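Local coordinates for protein (endonuclease) (Salmonella typhimurium, PDB 1BYR) that belongs to the PLD-like family as an endonuclease, a two-subunit protein in which helices pack against a central mixed beta sheet, at residues I30-Y35 against K96-D101; D55-I60 against E139-R144; V103-G108 against K132-F137. All blocks are in the same frame, centred on the assembly; numbering follows the deposited sequence.

How the contacts relate
Four neighbouring strands in the middle of one mixed sheet, in the order 104-108, 97-100, 29-34 and 55-61, carry all three contacts. Contact 1 joins the inner two. Contacts 2 and 3 place successive parts of helix 131-146 on the outer two, so a single helix spans the group. The centres of contacts 1 and 2 lie about 7 Å apart, of contacts 1 and 3 9 Å, of contacts 2 and 3 12 Å. Along the chain, contacts 1 and 2 alternate their segments, contact 1 closes before contact 3 opens, and both segments of contact 3 fall between those of contact 2. Each contact also reaches the second subunit, tying the domain core to the dimer interface.

Contact 1. Residues I30-Y35 against K96-D101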
loop_
_atom_site.group_PDB
_atom_site.type_symbol
_atom_site.label_atom_id
_atom_site.label_comp_id
_atom_site.label_asym_id
_atom_site.label_seq_id
_atom_site.Cartn_x
_atom_site.Cartn_y
_atom_site.Cartn_z
ATOM N N ILE A 30 18.458 -4.956 -3.101
ATOM C CA ILE A 30 17.025 -5.072 -2.995
ATOM C C ILE A 30 16.733 -5.488 -1.563
ATOM O O ILE A 30 17.273 -6.477 -1.077
ATOM C CB ILE A 30 16.475 -6.160 -3.937
ATOM C CG1 ILE A 30 16.536 -5.681 -5.382
ATOM C CG2 ILE A 30 15.027 -6.489 -3.572
ATOM C CD1 ILE A 30 15.779 -6.581 -6.340
ATOM N N ARG A 31 15.901 -4.708 -0.877
ATOM C CA ARG A 31 15.504 -5.015 0.495
ATOM C C ARG A 31 13.992 -5.052 0.396
ATOM O O ARG A 31 13.370 -4.020 0.206
ATOM C CB ARG A 31 15.949 -3.897 1.449
ATOM C CG ARG A 31 17.454 -3.880 1.740
ATOM C CD ARG A 31 17.932 -5.216 2.283
ATOM N NE ARG A 31 19.370 -5.226 2.539
ATOM C CZ ARG A 31 20.271 -5.811 1.755
ATOM N NH1 ARG A 31 19.895 -6.442 0.647
ATOM N NH2 ARG A 31 21.554 -5.770 2.087
ATOM N N MET A 32 13.414 -6.245 0.492
ATOM C CA MET A 32 11.973 -6.425 0.351
ATOM C C MET A 32 11.207 -6.842 1.609
ATOM O O MET A 32 11.705 -7.611 2.435
ATOM C CB MET A 32 11.718 -7.455 -0.755
ATOM C CG MET A 32 10.260 -7.709 -1.097
ATOM S SD MET A 32 10.216 -8.938 -2.405
ATOM C CE MET A 32 8.638 -8.790 -3.053
ATOM N N MET A 33 9.982 -6.318 1.734
ATOM C CA MET A 33 9.081 -6.616 2.845
ATOM C C MET A 33 7.806 -7.092 2.172
ATOM O O MET A 33 7.331 -6.464 1.222
ATOM C CB MET A 33 8.733 -5.348 3.656
ATOM C CG MET A 33 9.912 -4.575 4.264
ATOM S SD MET A 33 9.380 -3.155 5.282
ATOM C CE MET A 33 9.069 -3.918 6.856
ATOM N N ALA A 34 7.234 -8.194 2.647
ATOM C CA ALA A 34 6.014 -8.681 2.047
ATOM C C ALA A 34 5.081 -9.326 3.046
ATOM O O ALA A 34 5.512 -9.825 4.077
ATOM C CB ALA A 34 6.349 -9.681 0.960
ATOM N N TYR A 35 3.788 -9.300 2.734
ATOM C CA TYR A 35 2.790 -9.968 3.558
ATOM C C TYR A 35 2.678 -11.253 2.724
ATOM O O TYR A 35 3.640 -12.001 2.646
ATOM C CB TYR A 35 1.489 -9.166 3.554
ATOM C CG TYR A 35 0.311 -9.864 4.197
ATOM C CD1 TYR A 35 0.475 -10.670 5.316
ATOM C CD2 TYR A 35 -0.968 -9.708 3.685
ATOM C CE1 TYR A 35 -0.613 -11.309 5.907
ATOM C CE2 TYR A 35 -2.061 -10.343 4.266
ATOM C CZ TYR A 35 -1.881 -11.139 5.380
ATOM O OH TYR A 35 -2.966 -11.753 5.967
ATOM N N LYS A 96 4.166 -4.034 1.835
ATOM C CA LYS A 96 4.400 -4.606 0.506
ATOM C C LYS A 96 5.372 -3.567 -0.055
ATOM O O LYS A 96 4.987 -2.624 -0.751
ATOM C CB LYS A 96 3.103 -4.651 -0.326
ATOM C CG LYS A 96 1.925 -5.294 0.394
ATOM C CD LYS A 96 1.057 -4.217 1.093
ATOM C CE LYS A 96 -0.377 -4.683 1.343
ATOM N NZ LYS A 96 -0.413 -5.925 2.162
ATOM N N VAL A 97 6.639 -3.751 0.279
ATOM C CA VAL A 97 7.672 -2.796 -0.092
ATOM C C VAL A 97 8.926 -3.404 -0.718
ATOM O O VAL A 97 9.394 -4.465 -0.301
ATOM C CB VAL A 97 8.124 -2.016 1.172
ATOM C CG1 VAL A 97 9.400 -1.203 0.878
ATOM C CG2 VAL A 97 6.992 -1.123 1.679
ATOM N N ILE A 98 9.459 -2.718 -1.725
ATOM C CA ILE A 98 10.700 -3.122 -2.370
ATOM C C ILE A 98 11.597 -1.885 -2.430
ATOM O O ILE A 98 11.260 -0.892 -3.070
ATOM C CB ILE A 98 10.488 -3.657 -3.819
ATOM C CG1 ILE A 98 9.602 -4.904 -3.804
ATOM C CG2 ILE A 98 11.837 -4.049 -4.426
ATOM C CD1 ILE A 98 9.425 -5.575 -5.170
ATOM N N ILE A 99 12.717 -1.939 -1.707
ATOM C CA ILE A 99 13.682 -0.849 -1.687
ATOM C C ILE A 99 14.824 -1.269 -2.620
ATOM O O ILE A 99 15.505 -2.262 -2.372
ATOM C CB ILE A 99 14.246 -0.617 -0.269
ATOM C CG1 ILE A 99 13.106 -0.391 0.729
ATOM C CG2 ILE A 99 15.172 0.585 -0.269
ATOM C CD1 ILE A 99 13.486 -0.708 2.161
ATOM N N VAL A 100 15.031 -0.505 -3.690
ATOM C CA VAL A 100 16.056 -0.818 -4.687
ATOM C C VAL A 100 17.269 0.122 -4.714
ATOM O O VAL A 100 17.135 1.361 -4.754
ATOM C CB VAL A 100 15.405 -0.845 -6.092
ATOM C CG1 VAL A 100 16.427 -1.229 -7.165
ATOM C CG2 VAL A 100 14.246 -1.829 -6.084
ATOM N N ASP A 101 18.459 -0.470 -4.652
ATOM C CA ASP A 101 19.703 0.276 -4.716
ATOM C C ASP A 101 19.815 1.435 -3.717
ATOM O O ASP A 101 20.422 2.466 -4.008
ATOM C CB ASP A 101 19.915 0.774 -6.153
ATOM C CG ASP A 101 20.146 -0.375 -7.140
ATOM O OD1 ASP A 101 20.428 -1.497 -6.674
ATOM O OD2 ASP A 101 20.035 -0.171 -8.362
#
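The Tyr35 ring has Lys96 NZ beside it, approaching obliquely at 4.1 Å from Tyr35 CD2. The two side chains run alongside each other in the same direction, and the nitrogen is hydrogen-bonded to His94 O. At the far end of the pair, the Arg31 guanidinium holds Ile30 O close to its own plane through NH1 at 3.1 Å, although that donor stands well above the carbonyl plane. Arg31 NH2 forms a salt bridge with Asp55 on the next strand, and the group makes a cation-pi contact with Trp141.

Between these ends the axes of strands 30-34 and 97-100 run antiparallel, at 174°. Arg31 pairs with Ile99 and Met33 with Val97, each pair exchanging two N-H...O bonds; the shortest is Met33 N to Val97 O at 2.8 Å, nearly straight at 170°. Val97 O also receives a CA-H contact from Met32 CA at 3.3 Å.

Side chains alternate between the faces. On one, Ile30 CG2 meets Ile98 CG2 at 4.1 Å. Met32 lies beside Ile98; its CG is anti to the backbone N (chi1 -177°) and the chain stays extended, ending with CE 3.9 Å from Ile98 CD1. On the other, the CB atoms of Arg31 and Ile99 approach to 4.1 Å. Helix 14-25 covers Ile30 and Ile98, while Met33 packs on helix 131-146.

Lys96 and Asp101 bracket strand 97-100 and, with His94, spell the HxKxxxxD signature of the PLD family. A buried antiparallel strand pair, one member of which is flanked by these HKD residues, belongs to the core of the PLD-like fold.

Contact 2. Residues D55-I60 against E139-R144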
loop_
_atom_site.group_PDB
_atom_site.type_symbol
_atom_site.label_atom_id
_atom_site.label_comp_id
_atom_site.label_asym_id
_atom_site.label_seq_id
_atom_site.Cartn_x
_atom_site.Cartn_y
_atom_site.Cartn_z
ATOM N N ASP A 55 22.464 -7.750 -4.352
ATOM C CA ASP A 55 22.372 -8.153 -2.951
ATOM C C ASP A 55 20.898 -8.090 -2.535
ATOM O O ASP A 55 20.374 -7.019 -2.212
ATOM C CB ASP A 55 23.233 -7.211 -2.093
ATOM C CG ASP A 55 23.066 -7.435 -0.598
ATOM O OD1 ASP A 55 22.402 -8.411 -0.194
ATOM O OD2 ASP A 55 23.605 -6.627 0.184
ATOM N N VAL A 56 20.231 -9.242 -2.583
ATOM C CA VAL A 56 18.814 -9.350 -2.231
ATOM C C VAL A 56 18.538 -9.977 -0.855
ATOM O O VAL A 56 19.030 -11.065 -0.541
ATOM C CB VAL A 56 18.049 -10.189 -3.309
ATOM C CG1 VAL A 56 16.540 -10.148 -3.042
ATOM C CG2 VAL A 56 18.360 -9.656 -4.722
ATOM N N LYS A 57 17.760 -9.277 -0.025
ATOM C CA LYS A 57 17.376 -9.789 1.292
ATOM C C LYS A 57 15.874 -9.523 1.478
ATOM O O LYS A 57 15.368 -8.438 1.152
ATOM C CB LYS A 57 18.203 -9.122 2.397
ATOM C CG LYS A 57 19.665 -9.568 2.405
ATOM C CD LYS A 57 20.376 -9.137 3.670
ATOM C CE LYS A 57 21.888 -9.289 3.548
ATOM N NZ LYS A 57 22.610 -8.789 4.766
ATOM N N ILE A 58 15.159 -10.515 2.003
ATOM C CA ILE A 58 13.714 -10.416 2.163
ATOM C C ILE A 58 13.156 -10.832 3.527
ATOM O O ILE A 58 13.576 -11.834 4.101
ATOM C CB ILE A 58 13.039 -11.293 1.078
ATOM C CG1 ILE A 58 13.702 -11.023 -0.269
ATOM C CG2 ILE A 58 11.534 -11.037 1.022
ATOM C CD1 ILE A 58 13.241 -11.946 -1.382
ATOM N N VAL A 59 12.222 -10.042 4.060
ATOM C CA VAL A 59 11.566 -10.382 5.326
ATOM C C VAL A 59 10.079 -10.371 5.055
ATOM O O VAL A 59 9.539 -9.376 4.564
ATOM C CB VAL A 59 11.857 -9.367 6.455
ATOM C CG1 VAL A 59 13.230 -9.623 7.010
ATOM C CG2 VAL A 59 11.723 -7.950 5.942
ATOM N N ILE A 60 9.419 -11.487 5.345
ATOM C CA ILE A 60 7.989 -11.592 5.101
ATOM C C ILE A 60 7.201 -11.956 6.349
ATOM O O ILE A 60 7.760 -12.428 7.336
ATOM C CB ILE A 60 7.710 -12.652 4.018
ATOM C CG1 ILE A 60 7.956 -14.058 4.580
ATOM C CG2 ILE A 60 8.626 -12.409 2.830
ATOM C CD1 ILE A 60 7.823 -15.186 3.534
ATOM N N GLU A 139 15.482 1.658 7.409
ATOM C CA GLU A 139 15.447 1.501 8.854
ATOM C C GLU A 139 14.217 0.676 9.240
ATOM O O GLU A 139 14.254 -0.138 10.154
ATOM C CB GLU A 139 15.388 2.868 9.537
ATOM C CG GLU A 139 16.682 3.656 9.465
ATOM C CD GLU A 139 16.531 5.037 10.072
ATOM O OE1 GLU A 139 15.374 5.481 10.226
ATOM O OE2 GLU A 139 17.551 5.682 10.397
ATOM N N HIS A 140 13.130 0.894 8.511
ATOM C CA HIS A 140 11.861 0.181 8.721
ATOM C C HIS A 140 12.075 -1.287 8.350
ATOM O O HIS A 140 11.624 -2.189 9.050
ATOM C CB HIS A 140 10.793 0.810 7.812
ATOM C CG HIS A 140 9.434 0.193 7.921
ATOM N ND1 HIS A 140 8.685 0.223 9.084
ATOM C CD2 HIS A 140 8.626 -0.344 6.976
ATOM C CE1 HIS A 140 7.488 -0.289 8.850
ATOM N NE2 HIS A 140 7.430 -0.630 7.577
ATOM N N TRP A 141 12.765 -1.516 7.239
ATOM C CA TRP A 141 13.051 -2.874 6.775
ATOM C C TRP A 141 13.992 -3.602 7.751
ATOM O O TRP A 141 13.766 -4.765 8.116
ATOM C CB TRP A 141 13.707 -2.823 5.385
ATOM C CG TRP A 141 14.064 -4.170 4.856
ATOM C CD1 TRP A 141 13.304 -4.959 4.058
ATOM C CD2 TRP A 141 15.247 -4.926 5.165
ATOM N NE1 TRP A 141 13.934 -6.168 3.851
ATOM C CE2 TRP A 141 15.129 -6.173 4.522
ATOM C CE3 TRP A 141 16.393 -4.665 5.933
ATOM C CZ2 TRP A 141 16.112 -7.166 4.612
ATOM C CZ3 TRP A 141 17.374 -5.654 6.028
ATOM C CH2 TRP A 141 17.220 -6.896 5.372
ATOM N N GLN A 142 15.045 -2.900 8.168
ATOM C CA GLN A 142 16.053 -3.436 9.075
ATOM C C GLN A 142 15.492 -3.861 10.424
ATOM O O GLN A 142 15.873 -4.902 10.977
ATOM C CB GLN A 142 17.146 -2.398 9.279
ATOM C CG GLN A 142 18.365 -2.942 9.963
ATOM C CD GLN A 142 19.095 -3.931 9.104
ATOM O OE1 GLN A 142 19.312 -5.077 9.487
ATOM N NE2 GLN A 142 19.477 -3.505 7.914
ATOM N N ASP A 143 14.587 -3.046 10.962
ATOM C CA ASP A 143 13.966 -3.349 12.243
ATOM C C ASP A 143 13.136 -4.631 12.177
ATOM O O ASP A 143 13.150 -5.437 13.099
ATOM C CB ASP A 143 13.075 -2.185 12.683
ATOM C CG ASP A 143 12.439 -2.438 14.017
ATOM O OD1 ASP A 143 13.125 -2.221 15.033
ATOM O OD2 ASP A 143 11.266 -2.868 14.048
ATOM N N ARG A 144 12.404 -4.816 11.084
ATOM C CA ARG A 144 11.579 -6.008 10.908
ATOM C C ARG A 144 12.450 -7.225 10.626
ATOM O O ARG A 144 12.192 -8.304 11.136
ATOM C CB ARG A 144 10.596 -5.795 9.757
ATOM C CG ARG A 144 9.278 -5.060 10.142
ATOM C CD ARG A 144 9.482 -3.898 11.124
ATOM N NE ARG A 144 8.262 -3.092 11.269
ATOM C CZ ARG A 144 8.147 -2.017 12.048
ATOM N NH1 ARG A 144 9.176 -1.602 12.775
ATOM N NH2 ARG A 144 7.008 -1.329 12.069
#
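Trp141 holds CG anti to the backbone N (chi1 179°), and the indole beyond it reaches strand 55-60 between Lys57 and Val59. On the strand, Val59 turns CG1 anti to its carbonyl carbon (chi1 -78°), which leaves CG2 between backbone N and carbonyl carbon and 3.5 Å from Trp141 NE1. CG2 also lies 3.9 Å from Trp141 CD1, the valine and the ring meeting at a slant.

Lys57 meets the benzo part of the indole. Its CB comes to 3.6 Å from Trp141 CZ2 and 3.8 Å from CH2, after which the extended lysine chain leads away from the helix. Ile58 N lies at the ring edge, near its plane, but is a distant neighbour. The contact across the two segments is therefore van der Waals packing, while the indole N-H is taken up by Met32 O on the adjoining strand.

Further along, Val59 CG1 only loosely approaches the backbone of Arg144, 4.4 Å from Arg144 C. The arginine's end leads away: its guanidinium carries His140 ND1 over the centre of one face, 3.7 Å above the plane, and NH1 makes a salt bridge with Asp143 OD2 at 2.8 Å. NH1 also pairs with Glu12 of the second subunit, and NE bonds Ser121 of that subunit.

Strand and helix segments cross at 67°, with axes 9.1 Å apart. Helix 131-146 thus lies across the sheet: Trp145 stacks on Trp141, Arg31 of strand 29-34 makes a cation-pi contact with the same indole and Met33 packs on it, and Arg85 of strand 84-87 flanks Val59.

Contact 3. Residues V103-G108 against K132-F137; sequences VTVETG and KLAESF
Phe137, which meets Val105 of the strand, donates its backbone N to Leu133 O at 3.0 Å; the same oxygen also lies in plane at the edge of the Phe137 ring. That helical turn presents the face of the ring to strand 104-108. Val105 sets CG1 anti to its backbone N (chi1 179°), and this methyl sits over the ring centre, 3.8 Å from the centroid and only 9° off the normal. It is a clean CH-pi contact, the two side chains meeting at about a right angle.

The second methyl of Val105 faces one turn back along the helix, where CG2 is 3.7 Å from Ala134 CA and 3.9 Å from Ala134 CB. Ala134 CB in turn presses on the strand backbone, 3.6 Å from Val103 CA. Val103 and Thr104 both face Val100 there, forming a classic beta bulge just where the small alanine approaches.

Phe137 also packs on Val97 and Ile99 of the neighbouring strand, and Tyr9 of the second subunit meets its ring edge-to-face. Thr107 OG1 bonds Asn123 of that subunit.

The segment axes come within 7.6 Å, close for a helix on a strand. Methyls, an alanine and an aromatic face do the joining, so the fit between 103-108 and 132-137 depends on shape and burial, while the polar ties run along the helix and to residues outside the pair.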
loop_
_atom_site.group_PDB
_atom_site.type_symbol
_atom_site.label_atom_id
_atom_site.label_comp_id
_atom_site.label_asym_id
_atom_site.label_seq_id
_atom_site.Cartn_x
_atom_site.Cartn_y
_atom_site.Cartn_z
ATOM N N VAL A 103 18.089 3.805 -2.949
ATOM C CA VAL A 103 17.572 5.117 -3.331
ATOM C C VAL A 103 16.183 5.083 -3.942
ATOM O O VAL A 103 15.586 6.125 -4.166
ATOM C CB VAL A 103 18.495 5.830 -4.337
ATOM C CG1 VAL A 103 19.933 5.785 -3.865
ATOM C CG2 VAL A 103 18.349 5.190 -5.694
ATOM N N THR A 104 15.674 3.891 -4.231
ATOM C CA THR A 104 14.354 3.772 -4.840
ATOM C C THR A 104 13.412 2.937 -3.988
ATOM O O THR A 104 13.826 1.955 -3.370
ATOM C CB THR A 104 14.469 3.177 -6.257
ATOM O OG1 THR A 104 14.953 4.201 -7.142
ATOM C CG2 THR A 104 13.126 2.666 -6.756
ATOM N N VAL A 105 12.138 3.328 -3.935
ATOM C CA VAL A 105 11.157 2.615 -3.121
ATOM C C VAL A 105 9.861 2.306 -3.857
ATOM O O VAL A 105 9.210 3.205 -4.396
ATOM C CB VAL A 105 10.765 3.450 -1.831
ATOM C CG1 VAL A 105 9.694 2.688 -1.001
ATOM C CG2 VAL A 105 12.002 3.740 -0.980
ATOM N N GLU A 106 9.497 1.030 -3.895
ATOM C CA GLU A 106 8.238 0.628 -4.499
ATOM C C GLU A 106 7.340 0.383 -3.295
ATOM O O GLU A 106 7.800 -0.175 -2.295
ATOM C CB GLU A 106 8.392 -0.700 -5.271
ATOM C CG GLU A 106 7.102 -1.222 -5.921
ATOM C CD GLU A 106 6.212 -1.997 -4.961
ATOM O OE1 GLU A 106 6.743 -2.639 -4.034
ATOM O OE2 GLU A 106 4.973 -1.962 -5.134
ATOM N N THR A 107 6.081 0.816 -3.364
ATOM C CA THR A 107 5.146 0.574 -2.267
ATOM C C THR A 107 3.736 0.774 -2.785
ATOM O O THR A 107 3.550 1.096 -3.958
ATOM C CB THR A 107 5.398 1.484 -1.044
ATOM O OG1 THR A 107 4.608 1.006 0.050
ATOM C CG2 THR A 107 5.014 2.941 -1.347
ATOM N N GLY A 108 2.736 0.560 -1.931
ATOM C CA GLY A 108 1.353 0.701 -2.356
ATOM C C GLY A 108 0.481 -0.377 -1.736
ATOM O O GLY A 108 0.814 -0.912 -0.686
ATOM N N LYS A 132 16.907 9.945 0.773
ATOM C CA LYS A 132 16.417 10.121 2.142
ATOM C C LYS A 132 15.189 9.287 2.431
ATOM O O LYS A 132 15.031 8.760 3.533
ATOM C CB LYS A 132 16.099 11.586 2.439
ATOM C CG LYS A 132 17.116 12.557 1.891
ATOM C CD LYS A 132 16.494 13.402 0.773
ATOM C CE LYS A 132 16.403 12.623 -0.532
ATOM N NZ LYS A 132 15.017 12.627 -1.024
ATOM N N LEU A 133 14.308 9.181 1.450
ATOM C CA LEU A 133 13.101 8.395 1.637
ATOM C C LEU A 133 13.469 6.921 1.760
ATOM O O LEU A 133 12.939 6.201 2.607
ATOM C CB LEU A 133 12.152 8.586 0.455
ATOM C CG LEU A 133 10.812 7.862 0.633
ATOM C CD1 LEU A 133 10.001 8.556 1.733
ATOM C CD2 LEU A 133 10.042 7.846 -0.692
ATOM N N ALA A 134 14.399 6.478 0.924
ATOM C CA ALA A 134 14.814 5.081 0.931
ATOM C C ALA A 134 15.570 4.677 2.202
ATOM O O ALA A 134 15.355 3.579 2.723
ATOM C CB ALA A 134 15.655 4.778 -0.322
ATOM N N GLU A 135 16.446 5.541 2.721
ATOM C CA GLU A 135 17.168 5.193 3.946
ATOM C C GLU A 135 16.198 5.115 5.115
ATOM O O GLU A 135 16.383 4.324 6.045
ATOM C CB GLU A 135 18.288 6.192 4.253
ATOM C CG GLU A 135 19.037 5.923 5.593
ATOM C CD GLU A 135 19.537 4.469 5.784
ATOM O OE1 GLU A 135 20.536 4.082 5.116
ATOM O OE2 GLU A 135 18.944 3.720 6.617
ATOM N N SER A 136 15.151 5.930 5.082
ATOM C CA SER A 136 14.146 5.861 6.133
ATOM C C SER A 136 13.417 4.508 6.024
ATOM O O SER A 136 13.199 3.805 7.029
ATOM C CB SER A 136 13.123 6.990 5.995
ATOM O OG SER A 136 11.952 6.658 6.715
ATOM N N PHE A 137 13.050 4.135 4.804
ATOM C CA PHE A 137 12.366 2.872 4.591
ATOM C C PHE A 137 13.275 1.722 4.983
ATOM O O PHE A 137 12.808 0.692 5.487
ATOM C CB PHE A 137 11.937 2.726 3.135
ATOM C CG PHE A 137 10.467 2.952 2.919
ATOM C CD1 PHE A 137 9.560 1.927 3.118
ATOM C CD2 PHE A 137 9.994 4.189 2.510
ATOM C CE1 PHE A 137 8.207 2.122 2.911
ATOM C CE2 PHE A 137 8.637 4.395 2.302
ATOM C CZ PHE A 137 7.746 3.358 2.503
#